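Local coordinates for protein DnaJ homolog subfamily C member 10 (Mus musculus, PDB 3APQ) that reduces disulfide bonds in the endoplasmic reticulum, serving both the correct folding of proteins and the degradation of misfolded ones, at residues R105-A110 against W117-Y122; F173-R176 against A180-K183; V152-D157 against K164-Y169. All blocks are in the same frame, centred on the assembly; numbering follows the deposited sequence.

In the fold
All three contacts lie in the first thioredoxin domain of this J-domain–thioredoxin fragment and meet on one mixed sheet. Strand 117-122 of contact 1 has strand 171-175 of contact 2 as one neighbour and strand 148-153 of contact 3 as the other. Contacts 1 and 2, centres about 10 Å apart, join where Trp117 O lies 2.7 Å from Phe175 N; contacts 1 and 3, about 11 Å apart, join where Asn120 O lies 2.8 Å from Val152 N. Contacts 2 and 3, with centres about 15 Å apart, touch through Phe173 and Val166. Contact 3 is next to the redox-active Cys126-Cys129 disulfide: Tyr169 touches Cys126.

Contact 1: R105-A110 against W117-Y122; sequences REFDAA and WFVNFY
Ala110 sets its methyl group on the indole of Trp117. Ala110 CB stands 3.5 Å from the centroid of the Trp117 five-membered ring and 18° off the ring normal, a CH-pi contact over one face, nearest NE1 of Trp117, 3.4 Å away. The indole reaches this place because Trp117 CG is anti to its own carbonyl carbon.

One turn earlier, Phe107 extends its ring from helix 104-113 to the sheet, and its CE1 comes to 3.5 Å from Phe121 CZ. The two ring planes are 62° apart and their centroids 5.7 Å, an oblique meeting. Val119 CG1 sits at the edge of the Phe107 ring, 4.4 Å from Phe107 CE1, and also over a face of the Phe121 ring, lying beside one ring and over the other. An alanine in place of Trp117 would probably leave the Ala110 methyl without its aromatic floor and open a gap between helix and strand.

The axis of segment 105-110 of helix 104-113 makes 146° with that of strand 117-122, not far from antiparallel. The touching residues are buried, and between these two segments, where no polar bond is found, the fit is made by apolar and CH-pi contacts.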
loop_
_atom_site.group_PDB
_atom_site.type_symbol
_atom_site.label_atom_id
_atom_site.label_comp_id
_atom_site.label_asym_id
_atom_site.label_seq_id
_atom_site.Cartn_x
_atom_site.Cartn_y
_atom_site.Cartn_z
ATOM N N ARG A 105 1.052 10.729 4.151
ATOM C CA ARG A 105 0.168 11.917 4.395
ATOM C C ARG A 105 -1.192 11.463 4.931
ATOM O O ARG A 105 -1.728 11.990 5.919
ATOM C CB ARG A 105 -0.016 12.692 3.095
ATOM C CG ARG A 105 -0.842 13.962 3.216
ATOM C CD ARG A 105 -0.637 14.860 1.964
ATOM N NE ARG A 105 0.737 15.396 1.936
ATOM C CZ ARG A 105 1.194 16.420 2.682
ATOM N NH1 ARG A 105 0.392 17.080 3.527
ATOM N NH2 ARG A 105 2.467 16.802 2.576
ATOM N N GLU A 106 -1.736 10.446 4.268
ATOM C CA GLU A 106 -3.043 9.935 4.624
ATOM C C GLU A 106 -2.996 9.210 5.966
ATOM O O GLU A 106 -3.947 9.306 6.731
ATOM C CB GLU A 106 -3.521 9.035 3.479
ATOM C CG GLU A 106 -3.945 9.832 2.246
ATOM C CD GLU A 106 -2.787 10.367 1.396
ATOM O OE1 GLU A 106 -1.647 9.797 1.452
ATOM O OE2 GLU A 106 -3.040 11.399 0.700
ATOM N N PHE A 107 -1.893 8.519 6.268
ATOM C CA PHE A 107 -1.760 7.872 7.577
ATOM C C PHE A 107 -1.789 8.919 8.700
ATOM O O PHE A 107 -2.540 8.780 9.654
ATOM C CB PHE A 107 -0.471 7.068 7.704
ATOM C CG PHE A 107 -0.322 6.425 9.066
ATOM C CD1 PHE A 107 -0.818 5.153 9.292
ATOM C CD2 PHE A 107 0.267 7.118 10.121
ATOM C CE1 PHE A 107 -0.734 4.588 10.589
ATOM C CE2 PHE A 107 0.362 6.567 11.387
ATOM C CZ PHE A 107 -0.130 5.305 11.607
ATOM N N ASP A 108 -0.965 9.963 8.585
ATOM C CA ASP A 108 -0.956 11.029 9.574
ATOM C C ASP A 108 -2.321 11.721 9.760
ATOM O O ASP A 108 -2.719 12.022 10.886
ATOM C CB ASP A 108 0.145 12.074 9.266
ATOM C CG ASP A 108 1.578 11.520 9.444
ATOM O OD1 ASP A 108 1.827 10.476 10.096
ATOM O OD2 ASP A 108 2.483 12.198 8.929
ATOM N N ALA A 109 -3.018 11.999 8.662
ATOM C CA ALA A 109 -4.391 12.513 8.746
ATOM C C ALA A 109 -5.339 11.556 9.480
ATOM O O ALA A 109 -6.103 11.991 10.369
ATOM C CB ALA A 109 -4.946 12.800 7.352
ATOM N N ALA A 110 -5.301 10.266 9.115
ATOM C CA ALA A 110 -6.087 9.233 9.790
ATOM C C ALA A 110 -5.901 9.269 11.292
ATOM O O ALA A 110 -6.881 9.314 12.055
ATOM C CB ALA A 110 -5.682 7.848 9.279
ATOM N N TRP A 117 -9.025 3.856 13.909
ATOM C CA TRP A 117 -8.395 3.137 12.776
ATOM C C TRP A 117 -7.675 1.900 13.269
ATOM O O TRP A 117 -6.885 1.971 14.250
ATOM C CB TRP A 117 -7.365 4.034 12.117
ATOM C CG TRP A 117 -7.938 4.986 11.126
ATOM C CD1 TRP A 117 -8.411 6.265 11.364
ATOM C CD2 TRP A 117 -8.069 4.766 9.709
ATOM N NE1 TRP A 117 -8.808 6.846 10.159
ATOM C CE2 TRP A 117 -8.635 5.945 9.144
ATOM C CE3 TRP A 117 -7.787 3.680 8.870
ATOM C CZ2 TRP A 117 -8.899 6.079 7.760
ATOM C CZ3 TRP A 117 -8.047 3.816 7.493
ATOM C CH2 TRP A 117 -8.624 5.004 6.966
ATOM N N PHE A 118 -7.831 0.781 12.577
ATOM C CA PHE A 118 -7.096 -0.415 12.903
ATOM C C PHE A 118 -6.302 -0.742 11.646
ATOM O O PHE A 118 -6.902 -0.962 10.567
ATOM C CB PHE A 118 -8.131 -1.497 13.195
ATOM C CG PHE A 118 -7.567 -2.793 13.754
ATOM C CD1 PHE A 118 -8.407 -3.891 13.833
ATOM C CD2 PHE A 118 -6.252 -2.903 14.289
ATOM C CE1 PHE A 118 -7.951 -5.109 14.396
ATOM C CE2 PHE A 118 -5.795 -4.098 14.826
ATOM C CZ PHE A 118 -6.642 -5.218 14.883
ATOM N N VAL A 119 -4.978 -0.671 11.780
ATOM C CA VAL A 119 -4.061 -0.697 10.653
ATOM C C VAL A 119 -3.099 -1.907 10.702
ATOM O O VAL A 119 -2.499 -2.218 11.741
ATOM C CB VAL A 119 -3.234 0.614 10.624
ATOM C CG1 VAL A 119 -2.198 0.604 9.435
ATOM C CG2 VAL A 119 -4.195 1.800 10.521
ATOM N N ASN A 120 -2.998 -2.578 9.558
ATOM C CA ASN A 120 -2.116 -3.703 9.342
ATOM C C ASN A 120 -0.878 -3.168 8.649
ATOM O O ASN A 120 -0.965 -2.746 7.468
ATOM C CB ASN A 120 -2.820 -4.714 8.437
ATOM C CG ASN A 120 -1.927 -5.860 8.010
ATOM O OD1 ASN A 120 -0.771 -5.956 8.423
ATOM N ND2 ASN A 120 -2.487 -6.769 7.222
ATOM N N PHE A 121 0.240 -3.170 9.380
ATOM C CA PHE A 121 1.562 -2.795 8.853
ATOM C C PHE A 121 2.213 -4.069 8.336
ATOM O O PHE A 121 2.503 -5.001 9.107
ATOM C CB PHE A 121 2.474 -2.173 9.926
ATOM C CG PHE A 121 2.027 -0.814 10.392
ATOM C CD1 PHE A 121 2.580 0.329 9.853
ATOM C CD2 PHE A 121 1.087 -0.701 11.416
ATOM C CE1 PHE A 121 2.158 1.588 10.292
ATOM C CE2 PHE A 121 0.644 0.558 11.850
ATOM C CZ PHE A 121 1.196 1.694 11.288
ATOM N N TYR A 122 2.411 -4.126 7.039
ATOM C CA TYR A 122 2.955 -5.348 6.406
ATOM C C TYR A 122 4.184 -5.010 5.561
ATOM O O TYR A 122 4.565 -3.847 5.427
ATOM C CB TYR A 122 1.812 -6.038 5.600
ATOM C CG TYR A 122 1.325 -5.234 4.399
ATOM C CD1 TYR A 122 1.895 -5.464 3.160
ATOM C CD2 TYR A 122 0.322 -4.255 4.486
ATOM C CE1 TYR A 122 1.540 -4.749 2.036
ATOM C CE2 TYR A 122 -0.061 -3.497 3.285
ATOM C CZ TYR A 122 0.555 -3.788 2.087
ATOM O OH TYR A 122 0.268 -3.176 0.853
#

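Contact 2: F173-R176 against A180-K183; sequences FIFR and AAVK
The Phe173 ring has the aliphatic part of Lys183 over one face, with Lys183 CG 4.0 Å above the ring plane and displaced toward its rim. The closest touch is lower on the chain, 3.5 Å from Phe173 CE1 to Lys183 CB. Because Lys183 CG is anti to the backbone N (chi1 -176°) and the chain beyond it is extended, the methylenes pass the ring and carry the ammonium group away from the contact. Ala181 CB approaches the Phe175 ring obliquely, 3.5 Å from Phe175 CE1, and also lies 4.2 Å from Phe173 CD1, so one methyl serves two rings.

The backbones pair as an antiparallel hairpin. Ile174 and Val182 form a hydrogen-bonded pair: Ile174 N gives a nearly straight bond (171°) to Val182 O at 2.8 Å, the donor lying 24° from the carbonyl plane, while Val182 N returns one of 3.0 Å to Ile174 O, this time in the carbonyl plane. Their side chains run next to each other on the same face of the sheet, with Ile174 CG2 3.8 Å from Val182 CB. Phe173 and Lys183 are the adjoining non-hydrogen-bonded pair.

This is the terminal beta hairpin of the thioredoxin fold, with 182-183 at the sheet's edge. Helix 190-202 covers the Ile174-Val182 face through Phe196 and His200; from the other face Phe173 and Phe175 touch Phe121, and strand 117-122 pairs with 171-175.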
loop_
_atom_site.group_PDB
_atom_site.type_symbol
_atom_site.label_atom_id
_atom_site.label_comp_id
_atom_site.label_asym_id
_atom_site.label_seq_id
_atom_site.Cartn_x
_atom_site.Cartn_y
_atom_site.Cartn_z
ATOM N N PHE A 173 -2.064 -2.420 14.713
ATOM C CA PHE A 173 -2.200 -1.422 15.782
ATOM C C PHE A 173 -3.501 -0.706 15.605
ATOM O O PHE A 173 -3.896 -0.367 14.464
ATOM C CB PHE A 173 -1.113 -0.372 15.671
ATOM C CG PHE A 173 0.229 -0.792 16.219
ATOM C CD1 PHE A 173 0.516 -0.630 17.596
ATOM C CD2 PHE A 173 1.221 -1.306 15.383
ATOM C CE1 PHE A 173 1.788 -0.985 18.131
ATOM C CE2 PHE A 173 2.496 -1.655 15.908
ATOM C CZ PHE A 173 2.767 -1.505 17.279
ATOM N N ILE A 174 -4.154 -0.409 16.719
ATOM C CA ILE A 174 -5.353 0.407 16.641
ATOM C C ILE A 174 -5.048 1.830 17.153
ATOM O O ILE A 174 -4.283 2.015 18.132
ATOM C CB ILE A 174 -6.522 -0.340 17.279
ATOM C CG1 ILE A 174 -7.849 0.274 16.888
ATOM C CG2 ILE A 174 -6.364 -0.428 18.777
ATOM C CD1 ILE A 174 -9.030 -0.733 16.963
ATOM N N PHE A 175 -5.570 2.836 16.444
ATOM C CA PHE A 175 -5.200 4.251 16.712
ATOM C C PHE A 175 -6.471 5.087 16.858
ATOM O O PHE A 175 -7.471 4.885 16.144
ATOM C CB PHE A 175 -4.440 4.871 15.509
ATOM C CG PHE A 175 -3.125 4.234 15.184
ATOM C CD1 PHE A 175 -1.944 4.713 15.771
ATOM C CD2 PHE A 175 -3.056 3.171 14.265
ATOM C CE1 PHE A 175 -0.670 4.147 15.465
ATOM C CE2 PHE A 175 -1.804 2.581 13.956
ATOM C CZ PHE A 175 -0.601 3.067 14.588
ATOM N N ARG A 176 -6.429 6.070 17.751
ATOM C CA ARG A 176 -7.416 7.145 17.693
ATOM C C ARG A 176 -6.777 8.419 18.263
ATOM O O ARG A 176 -6.216 8.384 19.366
ATOM C CB ARG A 176 -8.695 6.796 18.454
ATOM C CG ARG A 176 -9.872 7.746 18.125
ATOM C CD ARG A 176 -10.785 7.986 19.303
ATOM N NE ARG A 176 -10.730 6.897 20.278
ATOM C CZ ARG A 176 -11.585 5.874 20.337
ATOM N NH1 ARG A 176 -12.593 5.767 19.458
ATOM N NH2 ARG A 176 -11.426 4.940 21.280
ATOM N N ALA A 180 -3.093 6.675 23.116
ATOM C CA ALA A 180 -1.884 5.921 22.738
ATOM C C ALA A 180 -2.313 4.739 21.846
ATOM O O ALA A 180 -3.339 4.117 22.117
ATOM C CB ALA A 180 -1.129 5.426 23.997
ATOM N N ALA A 181 -1.565 4.462 20.778
ATOM C CA ALA A 181 -1.800 3.289 19.956
ATOM C C ALA A 181 -1.771 2.003 20.784
ATOM O O ALA A 181 -0.990 1.885 21.740
ATOM C CB ALA A 181 -0.738 3.207 18.872
ATOM N N VAL A 182 -2.648 1.061 20.459
ATOM C CA VAL A 182 -2.662 -0.246 21.101
ATOM C C VAL A 182 -2.344 -1.343 20.061
ATOM O O VAL A 182 -3.032 -1.474 19.034
ATOM C CB VAL A 182 -4.028 -0.498 21.766
ATOM C CG1 VAL A 182 -4.152 -1.964 22.243
ATOM C CG2 VAL A 182 -4.294 0.540 22.906
ATOM N N LYS A 183 -1.332 -2.148 20.350
ATOM C CA LYS A 183 -0.980 -3.281 19.506
ATOM C C LYS A 183 -1.934 -4.457 19.746
ATOM O O LYS A 183 -2.216 -4.800 20.903
ATOM C CB LYS A 183 0.439 -3.720 19.832
ATOM C CG LYS A 183 0.949 -4.814 18.964
ATOM C CD LYS A 183 2.376 -5.172 19.303
ATOM C CE LYS A 183 2.889 -6.215 18.302
ATOM N NZ LYS A 183 4.387 -6.339 18.449
#

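Contact 3: V152-D157 against K164-Y169; sequences VNCGDD and KGVNSY
Cys154 and Tyr169 meet because each turns its first side-chain bond anti to its own carbonyl carbon: chi1 is -58° at the cysteine, which swings SG toward the loop 164-169, and -44° at the tyrosine, which brings its ring back toward the end of strand 148-153. Cys154 SG arrives at the rim of the ring, near its plane, 3.6 Å from Tyr169 CE1. Cys154 SG lies 4.9 Å from the centroid of the Tyr169 ring, 75° off its normal, a sulfur-aromatic contact made at the edge. Cys154 CB meets the same edge, 3.7 Å from Tyr169 CE1. Val166 reaches the sulfur more loosely, with Val166 CG1 4.4 Å from Cys154 SG.

The sulfur is covalently bonded to Cys161, which limits where it can go; this is a second disulfide, apart from the redox-active Cys126-Cys129 pair and probably structural. Each segment is shaped by a local turn. Past strand residue Asn153 the chain curls through 154-156 with helical torsions, and Asn153 OD1 accepts a weak bond of 2.8 Å from Gly155 N. Asp157 N-caps helix 158-163, its OD1 accepting from Leu160 N, and at the far end Gly165, at positive phi, is the C-prime residue of a Schellman motif in which Val166 N bonds back to Cys161 O.

Helix 158-163 joins strand 148-153 to the loop that runs into strand 171-175, and the disulfide ties the helix to the residue just past the end of strand 148-153. On one side Val166 packs on Phe121 of strand 117-122, and on the other Tyr169 touches Cys126, which places this loop beside the CxxC at the start of helix 127-142.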
loop_
_atom_site.group_PDB
_atom_site.type_symbol
_atom_site.label_atom_id
_atom_site.label_comp_id
_atom_site.label_asym_id
_atom_site.label_seq_id
_atom_site.Cartn_x
_atom_site.Cartn_y
_atom_site.Cartn_z
ATOM N N VAL A 152 -0.716 -0.531 5.805
ATOM C CA VAL A 152 0.471 0.255 5.438
ATOM C C VAL A 152 1.542 -0.689 4.872
ATOM O O VAL A 152 1.929 -1.666 5.514
ATOM C CB VAL A 152 1.046 1.050 6.610
ATOM C CG1 VAL A 152 2.441 1.583 6.253
ATOM C CG2 VAL A 152 0.157 2.234 7.010
ATOM N N ASN A 153 2.014 -0.390 3.661
ATOM C CA ASN A 153 3.070 -1.158 3.044
ATOM C C ASN A 153 4.393 -0.545 3.488
ATOM O O ASN A 153 4.873 0.482 2.928
ATOM C CB ASN A 153 2.943 -1.114 1.514
ATOM C CG ASN A 153 4.059 -1.880 0.805
ATOM O OD1 ASN A 153 4.931 -2.476 1.437
ATOM N ND2 ASN A 153 4.042 -1.842 -0.532
ATOM N N CYS A 154 4.995 -1.193 4.474
ATOM C CA CYS A 154 6.315 -0.787 4.946
ATOM C C CYS A 154 7.410 -0.920 3.911
ATOM O O CYS A 154 8.434 -0.255 4.060
ATOM C CB CYS A 154 6.730 -1.507 6.221
ATOM S SG CYS A 154 5.540 -1.236 7.536
ATOM N N GLY A 155 7.218 -1.736 2.879
ATOM C CA GLY A 155 8.205 -1.756 1.772
ATOM C C GLY A 155 8.328 -0.438 1.076
ATOM O O GLY A 155 9.431 -0.019 0.655
ATOM N N ASP A 156 7.217 0.260 0.956
ATOM C CA ASP A 156 7.216 1.580 0.337
ATOM C C ASP A 156 7.583 2.762 1.247
ATOM O O ASP A 156 7.908 3.833 0.735
ATOM C CB ASP A 156 5.871 1.825 -0.342
ATOM C CG ASP A 156 5.769 1.142 -1.722
ATOM O OD1 ASP A 156 6.755 0.550 -2.230
ATOM O OD2 ASP A 156 4.679 1.206 -2.293
ATOM N N ASP A 157 7.520 2.598 2.581
ATOM C CA ASP A 157 7.964 3.656 3.502
ATOM C C ASP A 157 8.497 3.113 4.820
ATOM O O ASP A 157 7.774 3.030 5.820
ATOM C CB ASP A 157 6.815 4.603 3.775
ATOM C CG ASP A 157 7.269 5.932 4.412
ATOM O OD1 ASP A 157 8.362 6.004 5.011
ATOM O OD2 ASP A 157 6.493 6.886 4.349
ATOM N N LYS A 164 6.654 4.416 13.842
ATOM C CA LYS A 164 5.542 3.913 14.623
ATOM C C LYS A 164 5.909 2.691 15.453
ATOM O O LYS A 164 5.008 1.995 16.000
ATOM C CB LYS A 164 4.350 3.625 13.716
ATOM C CG LYS A 164 3.936 4.824 12.873
ATOM C CD LYS A 164 3.582 6.023 13.793
ATOM C CE LYS A 164 3.546 7.342 13.005
ATOM N NZ LYS A 164 3.413 8.552 13.907
ATOM N N GLY A 165 7.206 2.448 15.563
ATOM C CA GLY A 165 7.736 1.331 16.346
ATOM C C GLY A 165 7.341 -0.017 15.756
ATOM O O GLY A 165 6.968 -0.938 16.498
ATOM N N VAL A 166 7.375 -0.106 14.424
ATOM C CA VAL A 166 7.135 -1.345 13.705
ATOM C C VAL A 166 8.442 -1.904 13.115
ATOM O O VAL A 166 8.968 -1.363 12.143
ATOM C CB VAL A 166 6.170 -1.124 12.526
ATOM C CG1 VAL A 166 6.031 -2.439 11.759
ATOM C CG2 VAL A 166 4.802 -0.635 13.032
ATOM N N ASN A 167 8.926 -3.012 13.662
ATOM C CA ASN A 167 10.180 -3.625 13.167
ATOM C C ASN A 167 10.028 -5.076 12.741
ATOM O O ASN A 167 11.033 -5.722 12.447
ATOM C CB ASN A 167 11.314 -3.541 14.212
ATOM C CG ASN A 167 10.784 -3.501 15.671
ATOM O OD1 ASN A 167 10.904 -2.469 16.362
ATOM N ND2 ASN A 167 10.162 -4.617 16.125
ATOM N N SER A 168 8.790 -5.593 12.759
ATOM C CA SER A 168 8.532 -6.972 12.379
ATOM C C SER A 168 7.094 -6.967 11.825
ATOM O O SER A 168 6.341 -6.009 12.065
ATOM C CB SER A 168 8.700 -7.886 13.564
ATOM O OG SER A 168 7.676 -7.625 14.504
ATOM N N TYR A 169 6.756 -7.974 11.018
ATOM C CA TYR A 169 5.528 -7.917 10.223
ATOM C C TYR A 169 4.824 -9.258 10.292
ATOM O O TYR A 169 5.466 -10.289 10.405
ATOM C CB TYR A 169 5.886 -7.569 8.777
ATOM C CG TYR A 169 6.895 -6.468 8.714
ATOM C CD1 TYR A 169 6.501 -5.125 8.756
ATOM C CD2 TYR A 169 8.249 -6.762 8.661
ATOM C CE1 TYR A 169 7.448 -4.110 8.697
ATOM C CE2 TYR A 169 9.190 -5.772 8.620
ATOM C CZ TYR A 169 8.780 -4.435 8.643
ATOM O OH TYR A 169 9.766 -3.458 8.629
#